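Local structure of dihydropteroate synthase (Anaplasma phagocytophilum, 6UCZ) at residues A[95-100]-A[127-132]; A[119-124]-A[141-146]; A[191-196]-A[200-205]. The protein catalyses the condensation of 6-hydroxymethyl-7,8-dihydropterin pyrophosphate with p-aminobenzoate to give dihydropteroate, a step of folate biosynthesis, and here holds a pterin monophosphate. All coordinates share one frame; numbering follows the deposited sequence.

Contact 1: A[95-100]-A[127-132]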
loop_
_atom_site.group_PDB
_atom_site.type_symbol
_atom_site.label_atom_id
_atom_site.label_comp_id
_atom_site.label_asym_id
_atom_site.label_seq_id
_atom_site.Cartn_x
_atom_site.Cartn_y
_atom_site.Cartn_z
ATOM N N GLU A 95 3.972 -19.534 7.211
ATOM C CA GLU A 95 3.481 -20.026 8.492
ATOM C C GLU A 95 2.258 -19.249 8.973
ATOM O O GLU A 95 1.443 -19.785 9.730
ATOM C CB GLU A 95 4.585 -19.921 9.547
ATOM C CG GLU A 95 5.853 -20.699 9.237
ATOM C CD GLU A 95 5.651 -22.199 9.263
ATOM O OE1 GLU A 95 4.724 -22.674 9.959
ATOM O OE2 GLU A 95 6.430 -22.904 8.587
ATOM N N VAL A 96 2.105 -17.998 8.546
ATOM C CA VAL A 96 1.044 -17.147 9.052
ATOM C C VAL A 96 -0.059 -16.915 8.028
ATOM O O VAL A 96 -1.220 -16.738 8.415
ATOM C CB VAL A 96 1.622 -15.800 9.533
ATOM C CG1 VAL A 96 2.771 -16.034 10.473
ATOM C CG2 VAL A 96 2.086 -14.961 8.349
ATOM N N LEU A 97 0.268 -16.933 6.740
ATOM C CA LEU A 97 -0.685 -16.512 5.719
ATOM C C LEU A 97 -1.915 -17.417 5.617
ATOM O O LEU A 97 -3.018 -16.880 5.416
ATOM C CB LEU A 97 0.067 -16.389 4.387
ATOM C CG LEU A 97 -0.404 -15.421 3.304
ATOM C CD1 LEU A 97 -0.639 -14.030 3.892
ATOM C CD2 LEU A 97 0.656 -15.344 2.196
ATOM N N PRO A 98 -1.822 -18.752 5.725
ATOM C CA PRO A 98 -3.060 -19.552 5.691
ATOM C C PRO A 98 -4.048 -19.204 6.797
ATOM O O PRO A 98 -5.251 -19.103 6.529
ATOM C CB PRO A 98 -2.548 -20.994 5.819
ATOM C CG PRO A 98 -1.167 -20.965 5.305
ATOM C CD PRO A 98 -0.631 -19.618 5.755
ATOM N N GLU A 99 -3.581 -19.030 8.037
ATOM C CA GLU A 99 -4.505 -18.708 9.122
ATOM C C GLU A 99 -5.061 -17.299 8.977
ATOM O O GLU A 99 -6.252 -17.073 9.213
ATOM C CB GLU A 99 -3.822 -18.872 10.483
ATOM C CG GLU A 99 -4.091 -20.211 11.165
ATOM C CD GLU A 99 -5.568 -20.457 11.426
ATOM O OE1 GLU A 99 -6.103 -19.948 12.435
ATOM O OE2 GLU A 99 -6.198 -21.156 10.611
ATOM N N ILE A 100 -4.220 -16.343 8.573
ATOM C CA ILE A 100 -4.683 -14.976 8.359
ATOM C C ILE A 100 -5.751 -14.944 7.276
ATOM O O ILE A 100 -6.781 -14.273 7.418
ATOM C CB ILE A 100 -3.494 -14.059 8.014
ATOM C CG1 ILE A 100 -2.583 -13.878 9.231
ATOM C CG2 ILE A 100 -3.968 -12.704 7.450
ATOM C CD1 ILE A 100 -1.228 -13.253 8.901
ATOM N N LEU A 127 -2.630 -19.409 -1.986
ATOM C CA LEU A 127 -3.244 -19.579 -0.675
ATOM C C LEU A 127 -4.592 -18.877 -0.576
ATOM O O LEU A 127 -5.387 -19.208 0.313
ATOM C CB LEU A 127 -2.310 -19.069 0.425
ATOM C CG LEU A 127 -1.059 -19.898 0.683
ATOM C CD1 LEU A 127 -0.257 -19.294 1.825
ATOM C CD2 LEU A 127 -1.453 -21.356 0.974
ATOM N N GLY A 128 -4.874 -17.937 -1.472
ATOM C CA GLY A 128 -6.179 -17.315 -1.497
ATOM C C GLY A 128 -6.236 -15.825 -1.235
ATOM O O GLY A 128 -7.324 -15.314 -0.944
ATOM N N VAL A 129 -5.102 -15.108 -1.310
ATOM C CA VAL A 129 -5.161 -13.662 -1.078
ATOM C C VAL A 129 -5.927 -12.986 -2.211
ATOM O O VAL A 129 -6.113 -13.534 -3.303
ATOM C CB VAL A 129 -3.779 -13.005 -0.880
ATOM C CG1 VAL A 129 -3.028 -13.647 0.270
ATOM C CG2 VAL A 129 -2.946 -13.003 -2.168
ATOM N N ASP A 130 -6.413 -11.784 -1.916
ATOM C CA ASP A 130 -7.284 -11.023 -2.801
ATOM C C ASP A 130 -6.566 -9.934 -3.578
ATOM O O ASP A 130 -7.042 -9.544 -4.647
ATOM C CB ASP A 130 -8.415 -10.387 -1.982
ATOM C CG ASP A 130 -9.209 -11.422 -1.209
ATOM O OD1 ASP A 130 -10.078 -12.055 -1.829
ATOM O OD2 ASP A 130 -8.935 -11.628 -0.008
ATOM N N TYR A 131 -5.452 -9.425 -3.062
ATOM C CA TYR A 131 -4.713 -8.351 -3.708
ATOM C C TYR A 131 -3.239 -8.700 -3.756
ATOM O O TYR A 131 -2.705 -9.275 -2.804
ATOM C CB TYR A 131 -4.816 -6.995 -2.956
ATOM C CG TYR A 131 -6.194 -6.423 -2.724
ATOM C CD1 TYR A 131 -7.016 -6.907 -1.716
ATOM C CD2 TYR A 131 -6.636 -5.343 -3.472
ATOM C CE1 TYR A 131 -8.279 -6.358 -1.495
ATOM C CE2 TYR A 131 -7.875 -4.790 -3.264
ATOM C CZ TYR A 131 -8.694 -5.291 -2.274
ATOM O OH TYR A 131 -9.927 -4.718 -2.091
ATOM N N ILE A 132 -2.582 -8.316 -4.848
ATOM C CA ILE A 132 -1.142 -8.097 -4.839
ATOM C C ILE A 132 -0.896 -6.622 -4.553
ATOM O O ILE A 132 -1.340 -5.748 -5.309
ATOM C CB ILE A 132 -0.483 -8.484 -6.169
ATOM C CG1 ILE A 132 -0.851 -9.901 -6.608
ATOM C CG2 ILE A 132 1.043 -8.336 -6.049
ATOM C CD1 ILE A 132 -0.352 -10.210 -8.003
#

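Contact 2: A[119-124]-A[141-146]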
loop_
_atom_site.group_PDB
_atom_site.type_symbol
_atom_site.label_atom_id
_atom_site.label_comp_id
_atom_site.label_asym_id
_atom_site.label_seq_id
_atom_site.Cartn_x
_atom_site.Cartn_y
_atom_site.Cartn_z
ATOM N N LYS A 119 7.115 -14.397 -7.453
ATOM C CA LYS A 119 6.941 -15.736 -6.892
ATOM C C LYS A 119 6.191 -15.691 -5.570
ATOM O O LYS A 119 5.327 -16.535 -5.307
ATOM C CB LYS A 119 8.297 -16.410 -6.695
ATOM C CG LYS A 119 8.218 -17.859 -6.204
ATOM C CD LYS A 119 7.241 -18.716 -6.999
ATOM C CE LYS A 119 7.872 -19.277 -8.258
ATOM N NZ LYS A 119 7.194 -20.538 -8.682
ATOM N N THR A 120 6.508 -14.712 -4.725
ATOM C CA THR A 120 5.778 -14.580 -3.471
ATOM C C THR A 120 4.315 -14.251 -3.728
ATOM O O THR A 120 3.424 -14.831 -3.098
ATOM C CB THR A 120 6.446 -13.526 -2.591
ATOM O OG1 THR A 120 7.683 -14.058 -2.091
ATOM C CG2 THR A 120 5.531 -13.117 -1.429
ATOM N N ALA A 121 4.045 -13.346 -4.673
ATOM C CA ALA A 121 2.660 -13.051 -5.019
ATOM C C ALA A 121 1.951 -14.298 -5.518
ATOM O O ALA A 121 0.807 -14.560 -5.137
ATOM C CB ALA A 121 2.592 -11.940 -6.066
ATOM N N GLU A 122 2.635 -15.100 -6.348
ATOM C CA GLU A 122 2.038 -16.320 -6.875
ATOM C C GLU A 122 1.721 -17.313 -5.763
ATOM O O GLU A 122 0.653 -17.938 -5.762
ATOM C CB GLU A 122 2.984 -16.952 -7.904
ATOM C CG GLU A 122 2.537 -18.285 -8.440
ATOM C CD GLU A 122 3.535 -18.863 -9.411
ATOM O OE1 GLU A 122 4.750 -18.715 -9.168
ATOM O OE2 GLU A 122 3.106 -19.452 -10.420
ATOM N N LEU A 123 2.647 -17.495 -4.817
ATOM C CA LEU A 123 2.391 -18.431 -3.729
ATOM C C LEU A 123 1.270 -17.927 -2.834
ATOM O O LEU A 123 0.389 -18.698 -2.429
ATOM C CB LEU A 123 3.671 -18.661 -2.929
ATOM C CG LEU A 123 4.718 -19.516 -3.659
ATOM C CD1 LEU A 123 5.990 -19.636 -2.841
ATOM C CD2 LEU A 123 4.163 -20.896 -4.002
ATOM N N ALA A 124 1.271 -16.626 -2.542
ATOM C CA ALA A 124 0.213 -16.055 -1.723
ATOM C C ALA A 124 -1.130 -16.168 -2.427
ATOM O O ALA A 124 -2.145 -16.490 -1.797
ATOM C CB ALA A 124 0.541 -14.591 -1.396
ATOM N N PRO A 141 9.804 -8.397 -13.474
ATOM C CA PRO A 141 9.153 -8.458 -14.797
ATOM C C PRO A 141 8.130 -9.578 -14.937
ATOM O O PRO A 141 7.370 -9.570 -15.914
ATOM C CB PRO A 141 10.328 -8.658 -15.766
ATOM C CG PRO A 141 11.549 -8.302 -14.988
ATOM C CD PRO A 141 11.253 -8.620 -13.558
ATOM N N ASP A 142 8.108 -10.547 -14.025
ATOM C CA ASP A 142 7.105 -11.604 -14.036
ATOM C C ASP A 142 5.835 -11.216 -13.301
ATOM O O ASP A 142 4.876 -11.998 -13.300
ATOM C CB ASP A 142 7.656 -12.891 -13.417
ATOM C CG ASP A 142 8.694 -13.555 -14.288
ATOM O OD1 ASP A 142 8.588 -13.448 -15.533
ATOM O OD2 ASP A 142 9.621 -14.177 -13.727
ATOM N N MET A 143 5.814 -10.059 -12.638
ATOM C CA MET A 143 4.614 -9.689 -11.897
ATOM C C MET A 143 3.381 -9.597 -12.794
ATOM O O MET A 143 2.325 -10.109 -12.384
ATOM C CB MET A 143 4.839 -8.379 -11.120
ATOM C CG MET A 143 3.769 -8.124 -10.057
ATOM S SD MET A 143 3.770 -9.351 -8.727
ATOM C CE MET A 143 4.963 -8.706 -7.553
ATOM N N PRO A 144 3.429 -9.002 -13.997
ATOM C CA PRO A 144 2.203 -8.945 -14.817
ATOM C C PRO A 144 1.618 -10.306 -15.162
ATOM O O PRO A 144 0.392 -10.473 -15.143
ATOM C CB PRO A 144 2.664 -8.189 -16.070
ATOM C CG PRO A 144 3.794 -7.335 -15.580
ATOM C CD PRO A 144 4.513 -8.197 -14.592
ATOM N N ALA A 145 2.460 -11.290 -15.474
ATOM C CA ALA A 145 1.947 -12.616 -15.796
ATOM C C ALA A 145 1.240 -13.230 -14.594
ATOM O O ALA A 145 0.181 -13.850 -14.740
ATOM C CB ALA A 145 3.089 -13.519 -16.279
ATOM N N ILE A 146 1.793 -13.035 -13.394
ATOM C CA ILE A 146 1.171 -13.561 -12.179
ATOM C C ILE A 146 -0.185 -12.904 -11.933
ATOM O O ILE A 146 -1.173 -13.580 -11.629
ATOM C CB ILE A 146 2.103 -13.369 -10.969
ATOM C CG1 ILE A 146 3.310 -14.294 -11.073
ATOM C CG2 ILE A 146 1.354 -13.645 -9.674
ATOM C CD1 ILE A 146 2.942 -15.685 -11.494
#

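Contact 3: A[191-196]-A[200-205]. With PMM (pterin-6-yl-methyl-monophosphate), chain C.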
loop_
_atom_site.group_PDB
_atom_site.type_symbol
_atom_site.label_atom_id
_atom_site.label_comp_id
_atom_site.label_asym_id
_atom_site.label_seq_id
_atom_site.Cartn_x
_atom_site.Cartn_y
_atom_site.Cartn_z
ATOM N N THR A 191 1.649 -1.976 -19.373
ATOM C CA THR A 191 2.261 -3.300 -19.339
ATOM C C THR A 191 1.274 -4.346 -18.838
ATOM O O THR A 191 1.136 -5.424 -19.431
ATOM C CB THR A 191 3.518 -3.265 -18.471
ATOM O OG1 THR A 191 4.467 -2.361 -19.054
ATOM C CG2 THR A 191 4.138 -4.651 -18.359
ATOM N N LEU A 192 0.570 -4.039 -17.749
ATOM C CA LEU A 192 -0.378 -4.988 -17.170
ATOM C C LEU A 192 -1.495 -5.336 -18.148
ATOM O O LEU A 192 -1.827 -6.512 -18.339
ATOM C CB LEU A 192 -0.968 -4.403 -15.881
ATOM C CG LEU A 192 -0.033 -4.245 -14.681
ATOM C CD1 LEU A 192 -0.678 -3.380 -13.599
ATOM C CD2 LEU A 192 0.320 -5.610 -14.135
ATOM N N ILE A 193 -2.115 -4.315 -18.746
ATOM C CA ILE A 193 -3.236 -4.543 -19.655
ATOM C C ILE A 193 -2.788 -5.337 -20.870
ATOM O O ILE A 193 -3.491 -6.248 -21.330
ATOM C CB ILE A 193 -3.873 -3.202 -20.062
ATOM C CG1 ILE A 193 -4.473 -2.505 -18.840
ATOM C CG2 ILE A 193 -4.934 -3.409 -21.133
ATOM C CD1 ILE A 193 -5.087 -1.151 -19.161
ATOM N N ALA A 194 -1.611 -5.012 -21.410
ATOM C CA ALA A 194 -1.103 -5.753 -22.561
ATOM C C ALA A 194 -0.867 -7.220 -22.226
ATOM O O ALA A 194 -0.993 -8.084 -23.098
ATOM C CB ALA A 194 0.188 -5.118 -23.074
ATOM N N GLN A 195 -0.545 -7.523 -20.972
ATOM C CA GLN A 195 -0.261 -8.885 -20.551
ATOM C C GLN A 195 -1.484 -9.588 -19.984
ATOM O O GLN A 195 -1.352 -10.682 -19.425
ATOM C CB GLN A 195 0.877 -8.878 -19.531
ATOM C CG GLN A 195 2.198 -8.425 -20.132
ATOM C CD GLN A 195 3.403 -8.901 -19.352
ATOM O OE1 GLN A 195 3.477 -10.055 -18.931
ATOM N NE2 GLN A 195 4.355 -7.997 -19.135
ATOM N N GLY A 196 -2.661 -8.981 -20.103
ATOM C CA GLY A 196 -3.905 -9.641 -19.777
ATOM C C GLY A 196 -4.532 -9.289 -18.447
ATOM O O GLY A 196 -5.435 -10.009 -18.007
ATOM N N GLU A 200 -10.051 -2.749 -14.675
ATOM C CA GLU A 200 -10.722 -2.471 -13.408
ATOM C C GLU A 200 -9.964 -3.000 -12.195
ATOM O O GLU A 200 -10.188 -2.514 -11.085
ATOM C CB GLU A 200 -12.139 -3.053 -13.417
ATOM C CG GLU A 200 -13.071 -2.414 -14.443
ATOM C CD GLU A 200 -12.892 -2.986 -15.834
ATOM O OE1 GLU A 200 -12.930 -4.223 -15.966
ATOM O OE2 GLU A 200 -12.695 -2.210 -16.789
ATOM N N ARG A 201 -9.072 -3.971 -12.366
ATOM C CA ARG A 201 -8.388 -4.554 -11.218
ATOM C C ARG A 201 -7.091 -3.844 -10.837
ATOM O O ARG A 201 -6.408 -4.307 -9.917
ATOM C CB ARG A 201 -8.132 -6.043 -11.452
ATOM C CG ARG A 201 -9.411 -6.860 -11.406
ATOM C CD ARG A 201 -9.210 -8.254 -11.892
ATOM N NE ARG A 201 -10.459 -9.013 -11.867
ATOM C CZ ARG A 201 -10.709 -10.066 -12.641
ATOM N NH1 ARG A 201 -9.795 -10.483 -13.505
ATOM N NH2 ARG A 201 -11.876 -10.702 -12.551
ATOM N N ILE A 202 -6.734 -2.742 -11.501
ATOM C CA ILE A 202 -5.461 -2.060 -11.268
ATOM C C ILE A 202 -5.686 -0.870 -10.342
ATOM O O ILE A 202 -6.564 -0.037 -10.595
ATOM C CB ILE A 202 -4.828 -1.602 -12.590
ATOM C CG1 ILE A 202 -4.529 -2.808 -13.482
ATOM C CG2 ILE A 202 -3.556 -0.804 -12.299
ATOM C CD1 ILE A 202 -4.155 -2.442 -14.910
ATOM N N ILE A 203 -4.846 -0.750 -9.308
ATOM C CA ILE A 203 -4.915 0.321 -8.318
ATOM C C ILE A 203 -3.578 1.054 -8.292
ATOM O O ILE A 203 -2.516 0.421 -8.311
ATOM C CB ILE A 203 -5.255 -0.252 -6.924
ATOM C CG1 ILE A 203 -6.567 -1.049 -6.975
ATOM C CG2 ILE A 203 -5.334 0.843 -5.890
ATOM C CD1 ILE A 203 -6.688 -2.106 -5.871
ATOM N N LEU A 204 -3.621 2.390 -8.226
ATOM C CA LEU A 204 -2.419 3.220 -8.324
ATOM C C LEU A 204 -2.068 3.846 -6.980
ATOM O O LEU A 204 -2.941 4.371 -6.286
ATOM C CB LEU A 204 -2.604 4.337 -9.356
ATOM C CG LEU A 204 -3.018 3.897 -10.763
ATOM C CD1 LEU A 204 -3.127 5.084 -11.712
ATOM C CD2 LEU A 204 -2.047 2.845 -11.305
ATOM N N ASP A 205 -0.782 3.824 -6.635
ATOM C CA ASP A 205 -0.291 4.355 -5.360
ATOM C C ASP A 205 0.941 5.207 -5.637
ATOM O O ASP A 205 1.905 4.711 -6.262
ATOM C CB ASP A 205 0.013 3.197 -4.399
ATOM C CG ASP A 205 0.450 3.648 -3.013
ATOM O OD1 ASP A 205 1.108 4.712 -2.857
ATOM O OD2 ASP A 205 0.155 2.896 -2.056
HETATM N N5 PMM C . 4.646 1.825 2.200
HETATM C C6 PMM C . 5.374 0.850 2.753
HETATM C C7 PMM C . 5.210 -0.468 2.368
HETATM N N8 PMM C . 4.348 -0.875 1.429
HETATM N N1 PMM C . 2.721 -0.318 -0.069
HETATM C C2 PMM C . 1.975 0.604 -0.666
HETATM N N2 PMM C . 1.109 0.243 -1.619
HETATM N N3 PMM C . 2.053 1.937 -0.366
HETATM C C4 PMM C . 2.904 2.490 0.563
HETATM O O4 PMM C . 2.935 3.705 0.758
HETATM C C4A PMM C . 3.756 1.497 1.251
HETATM C C8A PMM C . 3.623 0.108 0.883
HETATM C C9 PMM C . 6.407 1.288 3.760
HETATM O O10 PMM C . 5.742 1.721 4.965
HETATM P PA PMM C . 5.786 0.863 6.336
HETATM O O1P PMM C . 5.153 1.794 7.384
HETATM O O2P PMM C . 7.249 0.689 6.722
HETATM O O3P PMM C . 5.058 -0.428 6.161
#

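Contact 1: A[95-100]-A[127-132]
The backbones of 95-100 and 127-132 come closest where the CA atoms of Pro98 and Leu127 lie 6.4 Å apart, the first turn of helix 97-106 standing beside the turn that leaves helix 118-127, and no hydrogen bond joins them. Leu127 carries the contact with a single methyl: its CD1 lies 3.9 Å from Leu97 CB, and the same CD1 is 4.0 Å from Pro98 CD, so one branch rests at the junction of the leucine stem and the edge of the pyrrolidine ring. The extended side chain of Leu127 (chi2 -178°) carries CD1 to that junction and slants across both partners. Leu97 in turn has its CG swung away from the backbone N (chi1 -152°); its CD1 reaches the valine beyond the turn, 4.4 Å from Val129 CG1, a looser touch. Leu97 and Val129 are buried, whereas Pro98 and Leu127 lie at the exposed margin, so the contact runs from the surface inward. Between Leu127 and Val129 the chain turns at Gly128, which has a positive phi (118°). Deeper in, Leu97 also packs on Val72 of strand 69-73 and on Ala124, and Val129 on Val111 and Ile113 of strand 110-115. Gly128 closes helix 118-127 with a Schellman motif, after which the chain enters strand 131-134: an alpha-to-beta connection of the TIM-barrel fold of dihydropteroate synthases, packed here against the preceding helix of the barrel's outer layer.

Contact 2: A[119-124]-A[141-146]
Ala121 and Glu122 meet Met143 and Ile146 between two helices of the outer layer of the TIM barrel, 118-127 and 143-148, which flank strand 131-134 in the sequence. The CA atoms of Glu122 and Ile146 approach to 6.0 Å. Ile146 lays its CD1 methyl along the whole glutamate side chain, 3.8 Å from Glu122 CB and equally 3.8 Å from the carboxylate carbon, Glu122 CD, the two side chains crossing at about a right angle. Its other branch, CG2, sits against the helix backbone, 3.8 Å from Glu122 N, and also touches the alanine methyl, with Ala121 CB 4.2 Å away. Met143 approaches that methyl through its sulfur: bends at chi2 (65°) and chi3 (87°) fold the chain so that SD lies 3.9 Å from Ala121 CB. The carboxylate that Ile146 touches also takes Lys119, one turn earlier, in a salt bridge of 3.1 Å between Lys119 NZ and Glu122 OE1. The ammonium approaches from above the carboxylate plane, 36° out of it. Beneath the helices, Ala121 and Met143 both rest on Ile132 of strand 131-134; Ala121 also touches Thr115 of strand 110-115, while helix 86-93 packs against Thr120 and Leu123 of helix 118-127.

Contact 3: A[191-196]-A[200-205]
Leu192 and Ile202 slant across each other with both CB atoms directed into the contact, and their ends meet methyl to methyl, Leu192 CD1 being 3.8 Å from Ile202 CD1. The same isoleucine methyl backs onto the leucine stem, 3.9 Å from Leu192 CB. Ile193, one residue further along the helix, comes at about a right angle to Ile202 and touches with its chain rather than its tip: Ile193 CG1 lies 3.9 Å from Ile202 CD1. Ile202 CD1 is therefore flanked by two successive side chains of the last helical turn. Gly196, with positive phi, ends helix 174-194 in a Schellman motif, and a short connection then leads into strand 202-205, an alpha-to-beta unit of the TIM barrel in which the helix covers the strand it precedes. Three residues beyond Ile202, Asp205 ends the strand at the pterin. Its CG stands opposite the backbone N (chi1 -177°), and OD2 alone takes two ligand donors, PMM N3 at 2.7 Å with an N-H...O angle of 152° and PMM N2 at 2.9 Å. OD1 is bound instead by the backbone N of Gly207, which helps fix the turn of the carboxylate.

Contacts 1 and 2 interlock along the chain, their segments alternating, and meet directly: Leu97 CD2 is 3.7 Å from Ala124 CB, and Ile132 CG2 lies 4.0 Å from Met143 SD. Contact 2 joins contact 3 through Pro144, whose CA is 3.9 Å from Leu192 CD2. Contacts 1 and 3, with centres about 21 Å apart, still touch, Tyr131 CE2 lying 3.9 Å from Ile203 CD1, on strands of one sheet. Contact 3 includes the pocket residue Asp205, whereas the side chains of Met143 and Val129 lie about 11 and 14 Å from the pterin ligand. Asn133, directly after segment 127-132, also hydrogen-bonds the ligand, so two of the strands involved deliver pocket residues.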